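Local coordinates for F-actin-capping protein subunit alpha (Dictyostelium discoideum, PDB 4AKR) that caps the fast-growing barbed ends of actin filaments independently of calcium, blocking subunit exchange there without severing the filaments, at residues A[20-25]-A[155-160]; A[55-60]-A[164-169]; A[85-90]-A[99-104]; A[135-140]-A[148-153]. All coordinates share one frame; numbering follows the deposited sequence.

Contact 1 of 4, residues A[20-25]-A[155-160]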
loop_
_atom_site.group_PDB
_atom_site.type_symbol
_atom_site.label_atom_id
_atom_site.label_comp_id
_atom_site.label_asym_id
_atom_site.label_seq_id
_atom_site.Cartn_x
_atom_site.Cartn_y
_atom_site.Cartn_z
ATOM N N PRO A 20 -7.266 2.418 6.031
ATOM C CA PRO A 20 -8.238 3.300 6.680
ATOM C C PRO A 20 -9.634 3.226 6.067
ATOM O O PRO A 20 -9.789 3.112 4.846
ATOM C CB PRO A 20 -7.609 4.684 6.518
ATOM C CG PRO A 20 -6.864 4.553 5.207
ATOM C CD PRO A 20 -6.210 3.192 5.359
ATOM N N CYS A 21 -10.648 3.283 6.925
ATOM C CA CYS A 21 -12.039 3.251 6.481
ATOM C C CYS A 21 -12.526 1.934 5.898
ATOM O O CYS A 21 -13.683 1.844 5.497
ATOM C CB CYS A 21 -12.273 4.344 5.441
ATOM S SG CYS A 21 -12.027 6.000 6.061
ATOM N N GLU A 22 -11.659 0.925 5.840
ATOM C CA GLU A 22 -12.031 -0.371 5.259
ATOM C C GLU A 22 -11.900 -1.514 6.255
ATOM O O GLU A 22 -11.907 -2.688 5.871
ATOM C CB GLU A 22 -11.141 -0.673 4.056
ATOM C CG GLU A 22 -11.151 0.395 2.970
ATOM C CD GLU A 22 -10.124 0.117 1.887
ATOM O OE1 GLU A 22 -9.981 -1.061 1.464
ATOM O OE2 GLU A 22 -9.463 1.085 1.456
ATOM N N PHE A 23 -11.783 -1.152 7.530
ATOM C CA PHE A 23 -11.608 -2.106 8.606
ATOM C C PHE A 23 -12.675 -3.195 8.584
ATOM O O PHE A 23 -12.362 -4.381 8.624
ATOM C CB PHE A 23 -11.600 -1.368 9.954
ATOM C CG PHE A 23 -11.144 -2.217 11.104
ATOM C CD1 PHE A 23 -9.864 -2.762 11.115
ATOM C CD2 PHE A 23 -12.013 -2.523 12.145
ATOM C CE1 PHE A 23 -9.458 -3.610 12.148
ATOM C CE2 PHE A 23 -11.621 -3.362 13.175
ATOM C CZ PHE A 23 -10.341 -3.911 13.178
ATOM N N MET A 24 -13.937 -2.809 8.486
ATOM C CA MET A 24 -14.981 -3.809 8.461
ATOM C C MET A 24 -14.931 -4.735 7.244
ATOM O O MET A 24 -15.290 -5.908 7.361
ATOM C CB MET A 24 -16.348 -3.147 8.595
ATOM C CG MET A 24 -16.625 -2.661 10.025
ATOM S SD MET A 24 -16.239 -3.932 11.288
ATOM C CE MET A 24 -17.798 -4.823 11.398
ATOM N N GLU A 25 -14.494 -4.235 6.088
ATOM C CA GLU A 25 -14.405 -5.103 4.916
ATOM C C GLU A 25 -13.329 -6.153 5.187
ATOM O O GLU A 25 -13.463 -7.312 4.805
ATOM C CB GLU A 25 -14.041 -4.319 3.647
ATOM C CG GLU A 25 -15.188 -3.567 2.979
ATOM C CD GLU A 25 -15.544 -2.277 3.676
ATOM O OE1 GLU A 25 -14.659 -1.701 4.341
ATOM O OE2 GLU A 25 -16.702 -1.820 3.546
ATOM N N CYS A 155 -10.410 11.463 7.439
ATOM C CA CYS A 155 -10.391 10.405 6.450
ATOM C C CYS A 155 -11.419 10.620 5.358
ATOM O O CYS A 155 -12.247 11.531 5.428
ATOM C CB CYS A 155 -10.670 9.071 7.132
ATOM S SG CYS A 155 -12.260 9.053 8.015
ATOM N N ILE A 156 -11.350 9.763 4.346
ATOM C CA ILE A 156 -12.274 9.809 3.233
ATOM C C ILE A 156 -12.462 8.391 2.718
ATOM O O ILE A 156 -11.536 7.578 2.734
ATOM C CB ILE A 156 -11.742 10.705 2.112
ATOM C CG1 ILE A 156 -12.780 10.805 1.001
ATOM C CG2 ILE A 156 -10.448 10.150 1.569
ATOM C CD1 ILE A 156 -12.435 11.837 -0.048
ATOM N N TYR A 157 -13.669 8.084 2.269
ATOM C CA TYR A 157 -13.941 6.752 1.770
ATOM C C TYR A 157 -15.002 6.789 0.691
ATOM O O TYR A 157 -16.149 7.151 0.939
ATOM C CB TYR A 157 -14.383 5.842 2.920
ATOM C CG TYR A 157 -14.554 4.386 2.538
ATOM C CD1 TYR A 157 -13.604 3.733 1.750
ATOM C CD2 TYR A 157 -15.653 3.650 2.990
ATOM C CE1 TYR A 157 -13.747 2.376 1.422
ATOM C CE2 TYR A 157 -15.802 2.300 2.672
ATOM C CZ TYR A 157 -14.847 1.668 1.888
ATOM O OH TYR A 157 -14.991 0.329 1.573
ATOM N N LYS A 158 -14.596 6.422 -0.517
ATOM C CA LYS A 158 -15.491 6.386 -1.657
ATOM C C LYS A 158 -15.292 5.043 -2.339
ATOM O O LYS A 158 -14.659 4.951 -3.387
ATOM C CB LYS A 158 -15.153 7.521 -2.616
ATOM C CG LYS A 158 -15.317 8.899 -2.010
ATOM C CD LYS A 158 -16.783 9.235 -1.795
ATOM C CE LYS A 158 -16.928 10.597 -1.144
ATOM N NZ LYS A 158 -16.189 11.637 -1.915
ATOM N N PRO A 159 -15.831 3.976 -1.746
ATOM C CA PRO A 159 -15.654 2.668 -2.373
ATOM C C PRO A 159 -16.062 2.625 -3.844
ATOM O O PRO A 159 -15.498 1.846 -4.617
ATOM C CB PRO A 159 -16.485 1.740 -1.485
ATOM C CG PRO A 159 -17.519 2.646 -0.911
ATOM C CD PRO A 159 -16.752 3.899 -0.602
ATOM N N ASN A 160 -17.021 3.467 -4.234
ATOM C CA ASN A 160 -17.489 3.510 -5.622
ATOM C C ASN A 160 -16.428 4.080 -6.537
ATOM O O ASN A 160 -16.430 3.824 -7.742
ATOM C CB ASN A 160 -18.759 4.352 -5.750
ATOM C CG ASN A 160 -19.983 3.643 -5.214
ATOM O OD1 ASN A 160 -21.057 4.239 -5.100
ATOM N ND2 ASN A 160 -19.836 2.363 -4.885
#
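The turn that leads into helix 23-31 rests here on the last residues of strand 145-158 in the five-stranded antiparallel sheet. Tyr157 and Cys21 carry the contact between them. Tyr157 CG stands anti to the backbone N (chi1 -174°), which sends the ring from the strand toward the turn. The carbonyl oxygen of Cys21 lies over one ring face, displaced toward the rim and 3.6 Å from Tyr157 CE2. Over the opposite face, near its centre, sits Pro159 CD, so the ring is clasped between a peptide oxygen and a proline. Cys21 adopts left-handed backbone angles (phi 69°), and its small side chain fits close to the strand: CB touches Tyr157 CB at 3.6 Å, while SG packs against Cys155 CB at 3.5 Å. The two sulfurs, Cys21 SG and Cys155 SG, are 3.6 Å apart, too far for a disulfide. Glu22 is the N-cap residue of helix 23-31. Its aliphatic CG meets Tyr157 CE1 at 3.6 Å as the two side chains cross nearly at right angles, and its carboxylate goes to Ser164 OG and to a salt bridge with a basic side chain of the partner protein chain. Replacing Tyr157 with an alanine would remove the ring that packs against the Cys21 carbonyl and would probably loosen the seating of the turn on the strand. Three residues on from the cap, Glu25 approaches the same tyrosine tip to tip, with OE2 3.4 Å from Tyr157 OH and the carboxylate plane turned 49° from the ring.

Contact 2 of 4, residues A[55-60]-A[164-169]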
loop_
_atom_site.group_PDB
_atom_site.type_symbol
_atom_site.label_atom_id
_atom_site.label_comp_id
_atom_site.label_asym_id
_atom_site.label_seq_id
_atom_site.Cartn_x
_atom_site.Cartn_y
_atom_site.Cartn_z
ATOM N N GLN A 55 -5.656 4.689 14.698
ATOM C CA GLN A 55 -6.238 5.349 13.530
ATOM C C GLN A 55 -6.910 6.639 13.991
ATOM O O GLN A 55 -7.227 7.514 13.178
ATOM C CB GLN A 55 -7.304 4.464 12.888
ATOM C CG GLN A 55 -6.761 3.312 12.084
ATOM C CD GLN A 55 -6.170 3.763 10.763
ATOM O OE1 GLN A 55 -6.818 4.476 9.993
ATOM N NE2 GLN A 55 -4.941 3.340 10.490
ATOM N N MET A 56 -7.122 6.749 15.303
ATOM C CA MET A 56 -7.785 7.911 15.871
ATOM C C MET A 56 -9.128 8.111 15.157
ATOM O O MET A 56 -9.401 9.166 14.583
ATOM C CB MET A 56 -6.918 9.166 15.725
ATOM C CG MET A 56 -5.503 9.032 16.298
ATOM S SD MET A 56 -4.742 10.617 16.724
ATOM C CE MET A 56 -4.369 11.288 15.140
ATOM N N VAL A 57 -9.953 7.070 15.188
ATOM C CA VAL A 57 -11.270 7.121 14.577
ATOM C C VAL A 57 -12.124 8.194 15.276
ATOM O O VAL A 57 -11.870 8.561 16.418
ATOM C CB VAL A 57 -11.982 5.743 14.680
ATOM C CG1 VAL A 57 -11.190 4.681 13.905
ATOM C CG2 VAL A 57 -12.131 5.336 16.156
ATOM N N SER A 58 -13.124 8.705 14.571
ATOM C CA SER A 58 -14.009 9.728 15.119
ATOM C C SER A 58 -15.360 9.113 15.459
ATOM O O SER A 58 -15.754 8.091 14.895
ATOM C CB SER A 58 -14.202 10.860 14.115
ATOM O OG SER A 58 -14.923 10.401 12.989
ATOM N N VAL A 59 -16.063 9.742 16.394
ATOM C CA VAL A 59 -17.369 9.264 16.830
ATOM C C VAL A 59 -18.315 10.446 16.950
ATOM O O VAL A 59 -17.884 11.598 17.002
ATOM C CB VAL A 59 -17.282 8.571 18.213
ATOM C CG1 VAL A 59 -16.441 7.312 18.121
ATOM C CG2 VAL A 59 -16.671 9.524 19.235
ATOM N N GLN A 60 -19.610 10.159 16.982
ATOM C CA GLN A 60 -20.606 11.212 17.127
ATOM C C GLN A 60 -21.221 11.055 18.498
ATOM O O GLN A 60 -21.630 9.956 18.863
ATOM C CB GLN A 60 -21.715 11.094 16.078
ATOM C CG GLN A 60 -21.304 11.400 14.656
ATOM C CD GLN A 60 -20.753 12.805 14.485
ATOM O OE1 GLN A 60 -21.215 13.750 15.122
ATOM N NE2 GLN A 60 -19.770 12.950 13.602
ATOM N N SER A 164 -9.540 5.406 -0.722
ATOM C CA SER A 164 -9.718 5.867 0.649
ATOM C C SER A 164 -8.443 6.559 1.084
ATOM O O SER A 164 -7.407 6.458 0.421
ATOM C CB SER A 164 -10.011 4.693 1.595
ATOM O OG SER A 164 -8.876 3.867 1.771
ATOM N N GLY A 165 -8.522 7.271 2.199
ATOM C CA GLY A 165 -7.353 7.957 2.700
ATOM C C GLY A 165 -7.574 8.475 4.100
ATOM O O GLY A 165 -8.703 8.565 4.566
ATOM N N ARG A 166 -6.479 8.805 4.775
ATOM C CA ARG A 166 -6.536 9.351 6.119
ATOM C C ARG A 166 -5.308 10.206 6.337
ATOM O O ARG A 166 -4.254 9.957 5.753
ATOM C CB ARG A 166 -6.577 8.236 7.178
ATOM C CG ARG A 166 -6.664 8.778 8.607
ATOM C CD ARG A 166 -6.644 7.683 9.675
ATOM N NE ARG A 166 -7.909 6.956 9.809
ATOM C CZ ARG A 166 -9.055 7.493 10.224
ATOM N NH1 ARG A 166 -9.123 8.780 10.548
ATOM N NH2 ARG A 166 -10.134 6.729 10.345
ATOM N N TRP A 167 -5.468 11.238 7.152
ATOM C CA TRP A 167 -4.379 12.131 7.508
ATOM C C TRP A 167 -4.434 12.206 9.026
ATOM O O TRP A 167 -5.478 12.520 9.599
ATOM C CB TRP A 167 -4.575 13.528 6.902
ATOM C CG TRP A 167 -3.491 14.517 7.296
ATOM C CD1 TRP A 167 -3.208 14.977 8.558
ATOM C CD2 TRP A 167 -2.556 15.165 6.417
ATOM N NE1 TRP A 167 -2.159 15.866 8.512
ATOM C CE2 TRP A 167 -1.741 15.998 7.212
ATOM C CE3 TRP A 167 -2.330 15.119 5.034
ATOM C CZ2 TRP A 167 -0.717 16.778 6.673
ATOM C CZ3 TRP A 167 -1.309 15.898 4.501
ATOM C CH2 TRP A 167 -0.518 16.714 5.320
ATOM N N ARG A 168 -3.316 11.891 9.667
ATOM C CA ARG A 168 -3.230 11.926 11.119
ATOM C C ARG A 168 -2.078 12.825 11.548
ATOM O O ARG A 168 -0.958 12.682 11.060
ATOM C CB ARG A 168 -2.990 10.522 11.681
ATOM C CG ARG A 168 -4.198 9.623 11.708
ATOM C CD ARG A 168 -3.800 8.212 12.102
ATOM N NE ARG A 168 -3.103 7.542 11.007
ATOM C CZ ARG A 168 -2.463 6.387 11.120
ATOM N NH1 ARG A 168 -2.421 5.762 12.287
ATOM N NH2 ARG A 168 -1.869 5.851 10.066
ATOM N N SER A 169 -2.369 13.753 12.450
ATOM C CA SER A 169 -1.366 14.663 12.995
ATOM C C SER A 169 -1.461 14.613 14.513
ATOM O O SER A 169 -2.551 14.722 15.077
ATOM C CB SER A 169 -1.605 16.109 12.539
ATOM O OG SER A 169 -1.272 16.304 11.183
HETATM O O HOH W 1 -12.469 7.951 11.678
#
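A single glutamine meets two arginines with the two ends of its amide. Gln55 OE1 accepts a hydrogen bond from Arg166 NE at 2.7 Å. The other end, Gln55 NE2, only packs over a face of the Arg168 guanidinium, toward its rim and 3.9 Å from Arg168 NH1. The NE bond is short but bent: its N-H...O angle is 135°, and the donor stands above the plane of the amide carbonyl. Gln55 reaches the strand because its chain folds at chi2 (-74°). Its backbone oxygen covers one face of the Arg166 guanidinium, 3.5 Å from Arg166 CZ, where a partial negative charge would probably steady the buried cation without a hydrogen bond. Arg166 is long enough to span the gap, extended to CD and then turned at chi3. In the guanidinium plane, NH2 donates to a water, 3.0 Å away, that also accepts from Ser58 N. Arg168 NH1 bonds to Ser54 O, and the arginine's aliphatic part is crossed obliquely by Met56, whose flexible tip CE lies 3.8 Å from Arg168 CB. Met56 has positive phi (54°) as the C-prime residue of the Schellman motif that ends helix 44-55, and this reversal turns the chain toward strand 58-61. Ser153 OG of strand 145-158 bonds to Met56 O, so the helix end is held by two adjacent strands of the large sheet. From the other face of strand 163-175, Trp167 meets Tyr130 edge-to-face and Ser169 OG bonds to Glu232 of helix 217-248.

Contact 3 of 4, residues A[85-90]-A[99-104]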
loop_
_atom_site.group_PDB
_atom_site.type_symbol
_atom_site.label_atom_id
_atom_site.label_comp_id
_atom_site.label_asym_id
_atom_site.label_seq_id
_atom_site.Cartn_x
_atom_site.Cartn_y
_atom_site.Cartn_z
ATOM N N LYS A 85 -16.230 18.485 28.096
ATOM C CA LYS A 85 -16.193 18.017 29.475
ATOM C C LYS A 85 -16.967 16.725 29.667
ATOM O O LYS A 85 -17.892 16.662 30.481
ATOM C CB LYS A 85 -16.762 19.083 30.411
ATOM C CG LYS A 85 -15.944 20.366 30.473
ATOM C CD LYS A 85 -16.394 21.235 31.633
ATOM C CE LYS A 85 -17.673 21.978 31.328
ATOM N NZ LYS A 85 -17.374 23.163 30.474
ATOM N N GLN A 86 -16.596 15.689 28.922
ATOM C CA GLN A 86 -17.287 14.418 29.040
ATOM C C GLN A 86 -16.382 13.206 28.882
ATOM O O GLN A 86 -15.245 13.301 28.423
ATOM C CB GLN A 86 -18.435 14.338 28.023
ATOM C CG GLN A 86 -18.015 14.386 26.563
ATOM C CD GLN A 86 -19.209 14.339 25.614
ATOM O OE1 GLN A 86 -19.057 14.420 24.395
ATOM N NE2 GLN A 86 -20.402 14.207 26.174
ATOM N N VAL A 87 -16.912 12.061 29.287
ATOM C CA VAL A 87 -16.210 10.793 29.204
ATOM C C VAL A 87 -17.059 9.921 28.306
ATOM O O VAL A 87 -18.253 9.708 28.564
ATOM C CB VAL A 87 -16.079 10.123 30.578
ATOM C CG1 VAL A 87 -15.577 8.701 30.411
ATOM C CG2 VAL A 87 -15.118 10.917 31.443
ATOM N N ILE A 88 -16.440 9.433 27.239
ATOM C CA ILE A 88 -17.137 8.601 26.272
ATOM C C ILE A 88 -16.793 7.131 26.447
ATOM O O ILE A 88 -15.616 6.760 26.473
ATOM C CB ILE A 88 -16.767 9.029 24.843
ATOM C CG1 ILE A 88 -17.124 10.501 24.645
ATOM C CG2 ILE A 88 -17.484 8.167 23.836
ATOM C CD1 ILE A 88 -16.594 11.096 23.350
ATOM N N THR A 89 -17.823 6.305 26.600
ATOM C CA THR A 89 -17.640 4.865 26.720
ATOM C C THR A 89 -17.790 4.367 25.285
ATOM O O THR A 89 -18.730 4.762 24.578
ATOM C CB THR A 89 -18.709 4.228 27.640
ATOM O OG1 THR A 89 -18.642 4.847 28.932
ATOM C CG2 THR A 89 -18.454 2.723 27.806
ATOM N N TYR A 90 -16.870 3.501 24.867
ATOM C CA TYR A 90 -16.835 2.997 23.493
ATOM C C TYR A 90 -16.682 1.478 23.358
ATOM O O TYR A 90 -15.900 0.861 24.074
ATOM C CB TYR A 90 -15.666 3.686 22.776
ATOM C CG TYR A 90 -15.537 3.427 21.295
ATOM C CD1 TYR A 90 -16.431 3.999 20.389
ATOM C CD2 TYR A 90 -14.465 2.697 20.791
ATOM C CE1 TYR A 90 -16.251 3.867 19.021
ATOM C CE2 TYR A 90 -14.274 2.558 19.423
ATOM C CZ TYR A 90 -15.169 3.150 18.545
ATOM O OH TYR A 90 -14.971 3.046 17.191
ATOM N N GLY A 99 -21.759 4.906 25.815
ATOM C CA GLY A 99 -21.983 5.737 26.981
ATOM C C GLY A 99 -21.498 7.164 26.814
ATOM O O GLY A 99 -20.587 7.443 26.034
ATOM N N GLU A 100 -22.129 8.072 27.548
ATOM C CA GLU A 100 -21.778 9.483 27.511
ATOM C C GLU A 100 -22.108 10.089 28.872
ATOM O O GLU A 100 -23.254 10.043 29.317
ATOM C CB GLU A 100 -22.561 10.204 26.404
ATOM C CG GLU A 100 -22.020 10.006 24.987
ATOM C CD GLU A 100 -22.960 10.557 23.911
ATOM O OE1 GLU A 100 -23.501 11.669 24.080
ATOM O OE2 GLU A 100 -23.156 9.878 22.884
ATOM N N ARG A 101 -21.101 10.636 29.541
ATOM C CA ARG A 101 -21.307 11.259 30.840
ATOM C C ARG A 101 -20.394 12.462 31.013
ATOM O O ARG A 101 -19.442 12.647 30.259
ATOM C CB ARG A 101 -21.050 10.259 31.972
ATOM C CG ARG A 101 -19.594 9.866 32.176
ATOM C CD ARG A 101 -19.466 9.075 33.468
ATOM N NE ARG A 101 -18.136 8.524 33.712
ATOM C CZ ARG A 101 -17.101 9.209 34.186
ATOM N NH1 ARG A 101 -17.219 10.496 34.471
ATOM N NH2 ARG A 101 -15.946 8.590 34.406
ATOM N N SER A 102 -20.702 13.277 32.011
ATOM C CA SER A 102 -19.916 14.457 32.311
ATOM C C SER A 102 -18.641 14.037 33.022
ATOM O O SER A 102 -18.643 13.082 33.807
ATOM C CB SER A 102 -20.699 15.387 33.232
ATOM O OG SER A 102 -21.941 15.734 32.669
ATOM N N ALA A 103 -17.551 14.743 32.753
ATOM C CA ALA A 103 -16.294 14.432 33.424
ATOM C C ALA A 103 -16.479 14.821 34.894
ATOM O O ALA A 103 -17.236 15.735 35.211
ATOM C CB ALA A 103 -15.150 15.223 32.804
ATOM N N SER A 104 -15.794 14.131 35.792
ATOM C CA SER A 104 -15.927 14.436 37.199
ATOM C C SER A 104 -14.581 14.482 37.907
ATOM O O SER A 104 -14.473 14.103 39.075
ATOM C CB SER A 104 -16.848 13.406 37.858
ATOM O OG SER A 104 -16.443 12.078 37.569
#
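Arg101 lays a face of its guanidinium over Val87, with Val87 CG2 3.7 Å from Arg101 NH1 and set toward the rim of the flat group. CG takes the crowded position between backbone N and carbonyl carbon (chi1 71°), and from there the chain runs extended to NE alongside the valine, which offers a compact branched surface. A weak bond from Arg101 NH1 to Ser102 O at 3.0 Å ties the tip back to its own strand, and Glu106 forms a long, weak ion pair with the same nitrogen. Between the strands the backbones bond in both directions: Val87 N to Arg101 O at 2.8 Å, and Arg101 N to Val87 O at 3.2 Å. At the next hydrogen-bonded pair Gly99 stands beside Thr89, where a CB would come 2.8 Å from Thr89 OG1, a clash that glycine avoids. Glu100, beside Ile88 on the other face, sends OE1 to Ser62 N. At the far end Ala103 N bonds to Lys85 O at 3.0 Å. Lys85, in left-handed conformation, forms with Gln86 a G1 beta bulge opposite Asp81. The pairing is that of an antiparallel beta hairpin, strands 86-91 and 96-102, the latter outermost, within this chain, in a four-stranded antiparallel sheet.

Contact 4 of 4, residues A[135-140]-A[148-153]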
loop_
_atom_site.group_PDB
_atom_site.type_symbol
_atom_site.label_atom_id
_atom_site.label_comp_id
_atom_site.label_asym_id
_atom_site.label_seq_id
_atom_site.Cartn_x
_atom_site.Cartn_y
_atom_site.Cartn_z
ATOM N N SER A 135 -10.845 17.268 15.747
ATOM C CA SER A 135 -9.700 17.487 16.619
ATOM C C SER A 135 -9.921 17.094 18.082
ATOM O O SER A 135 -11.047 16.859 18.518
ATOM C CB SER A 135 -9.304 18.959 16.570
ATOM O OG SER A 135 -10.369 19.765 17.043
ATOM N N ALA A 136 -8.823 17.035 18.828
ATOM C CA ALA A 136 -8.853 16.697 20.242
ATOM C C ALA A 136 -7.606 17.272 20.920
ATOM O O ALA A 136 -6.482 17.038 20.473
ATOM C CB ALA A 136 -8.910 15.189 20.417
ATOM N N VAL A 137 -7.813 18.032 21.991
ATOM C CA VAL A 137 -6.719 18.641 22.733
ATOM C C VAL A 137 -6.763 18.216 24.202
ATOM O O VAL A 137 -7.736 18.475 24.915
ATOM C CB VAL A 137 -6.778 20.180 22.642
ATOM C CG1 VAL A 137 -5.562 20.793 23.341
ATOM C CG2 VAL A 137 -6.824 20.608 21.180
ATOM N N TYR A 138 -5.696 17.558 24.636
ATOM C CA TYR A 138 -5.577 17.054 25.994
ATOM C C TYR A 138 -4.520 17.845 26.753
ATOM O O TYR A 138 -3.679 18.502 26.151
ATOM C CB TYR A 138 -5.169 15.586 25.954
ATOM C CG TYR A 138 -6.032 14.728 25.058
ATOM C CD1 TYR A 138 -7.306 14.324 25.460
ATOM C CD2 TYR A 138 -5.565 14.296 23.815
ATOM C CE1 TYR A 138 -8.095 13.498 24.644
ATOM C CE2 TYR A 138 -6.344 13.473 22.987
ATOM C CZ TYR A 138 -7.601 13.075 23.410
ATOM O OH TYR A 138 -8.346 12.221 22.630
ATOM N N GLY A 139 -4.566 17.781 28.079
ATOM C CA GLY A 139 -3.589 18.492 28.884
ATOM C C GLY A 139 -3.197 17.705 30.118
ATOM O O GLY A 139 -3.988 16.910 30.630
ATOM N N THR A 140 -1.977 17.921 30.600
ATOM C CA THR A 140 -1.498 17.226 31.787
ATOM C C THR A 140 -0.204 17.850 32.298
ATOM O O THR A 140 0.559 18.437 31.527
ATOM C CB THR A 140 -1.242 15.743 31.500
ATOM O OG1 THR A 140 -0.924 15.067 32.720
ATOM C CG2 THR A 140 -0.080 15.585 30.537
ATOM N N ILE A 148 0.705 19.731 26.400
ATOM C CA ILE A 148 -0.571 19.830 25.698
ATOM C C ILE A 148 -0.460 18.993 24.442
ATOM O O ILE A 148 0.398 19.250 23.607
ATOM C CB ILE A 148 -0.893 21.286 25.295
ATOM C CG1 ILE A 148 -0.981 22.161 26.549
ATOM C CG2 ILE A 148 -2.202 21.336 24.504
ATOM C CD1 ILE A 148 -1.976 21.660 27.576
ATOM N N THR A 149 -1.314 17.980 24.318
ATOM C CA THR A 149 -1.297 17.102 23.157
ATOM C C THR A 149 -2.438 17.401 22.186
ATOM O O THR A 149 -3.613 17.339 22.554
ATOM C CB THR A 149 -1.387 15.626 23.587
ATOM O OG1 THR A 149 -0.379 15.352 24.567
ATOM C CG2 THR A 149 -1.175 14.711 22.391
ATOM N N VAL A 150 -2.080 17.719 20.945
ATOM C CA VAL A 150 -3.047 18.033 19.902
ATOM C C VAL A 150 -3.141 16.908 18.870
ATOM O O VAL A 150 -2.149 16.550 18.228
ATOM C CB VAL A 150 -2.668 19.321 19.157
ATOM C CG1 VAL A 150 -3.770 19.707 18.201
ATOM C CG2 VAL A 150 -2.400 20.434 20.142
ATOM N N CYS A 151 -4.342 16.364 18.710
ATOM C CA CYS A 151 -4.586 15.293 17.760
ATOM C C CYS A 151 -5.552 15.769 16.681
ATOM O O CYS A 151 -6.555 16.410 16.979
ATOM C CB CYS A 151 -5.206 14.084 18.463
ATOM S SG CYS A 151 -4.254 13.380 19.828
ATOM N N ILE A 152 -5.237 15.464 15.431
ATOM C CA ILE A 152 -6.100 15.820 14.309
ATOM C C ILE A 152 -6.220 14.568 13.453
ATOM O O ILE A 152 -5.217 13.903 13.181
ATOM C CB ILE A 152 -5.507 16.963 13.452
ATOM C CG1 ILE A 152 -5.256 18.194 14.336
ATOM C CG2 ILE A 152 -6.463 17.296 12.307
ATOM C CD1 ILE A 152 -4.937 19.467 13.584
ATOM N N SER A 153 -7.438 14.228 13.043
ATOM C CA SER A 153 -7.633 13.032 12.236
ATOM C C SER A 153 -8.762 13.221 11.243
ATOM O O SER A 153 -9.873 13.590 11.616
ATOM C CB SER A 153 -7.935 11.828 13.135
ATOM O OG SER A 153 -7.791 10.614 12.413
#
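Tyr138 and Cys151 both place their first side-chain atom beyond CB anti to the carbonyl carbon (chi1 -51° and -58°), which brings the sulfur to the edge of the tyrosine ring, near its plane, with Cys151 SG 3.8 Å from Tyr138 CE2. They belong to the beta hairpin of strands 134-142 and 145-158 at one side of the five-stranded antiparallel sheet. A polarisable thiol suits the ring's hydrogen-bearing rim, and Tyr138 OH and Thr69 OG1 share a hydrogen bond. The strands exchange paired backbone bonds: Cys151 N to Ala136 O at 2.9 Å runs nearly along the C=O axis, and Tyr138 N to Thr149 O at 3.0 Å lies in the carbonyl plane. The face bearing Val137, Ile148 and Ile152 turns to helix 112-129, where Phe118, Ala122 and Tyr125 cover it, so branched aliphatic residues are at home there. The Ile148 and Val137 side chains cross obliquely, CG2 of the isoleucine 3.6 Å from CG1 of the valine. A bend at chi2 (-56°) turns the isoleucine's tip back over the neighbouring strand, where Gly139 has no side chain, so that Ile148 CD1 rests 3.8 Å from Gly139 CA. An alanine in place of Ile148 would lose both these contacts and would probably leave the packing against Phe118 poorer. Val137 and Val150 touch more lightly, Val137 CG2 lying 4.4 Å from Val150 CG1.

Contacts 2 and 4 are buried, contact 3 is only partly so, and contact 1 lies at the surface beside the partner protein chain. Contacts 1 and 4 use different parts of strand 145-158, with centres about 24 Å apart, and contact 2 uses its neighbour, strand 163-175, so all three reach the same sheet. Contacts 3 and 4 are local hairpins held mainly by antiparallel backbone hydrogen bonds; 1 and 2 join segments more than 100 residues apart, chiefly through side chains. One face of contact 4 packs apolar side chains against helix 112-129, whereas contact 2 buries an arginine. Tyr90 in contact 3 packs on Val57 and Val59, linking its separate sheet to contact 2.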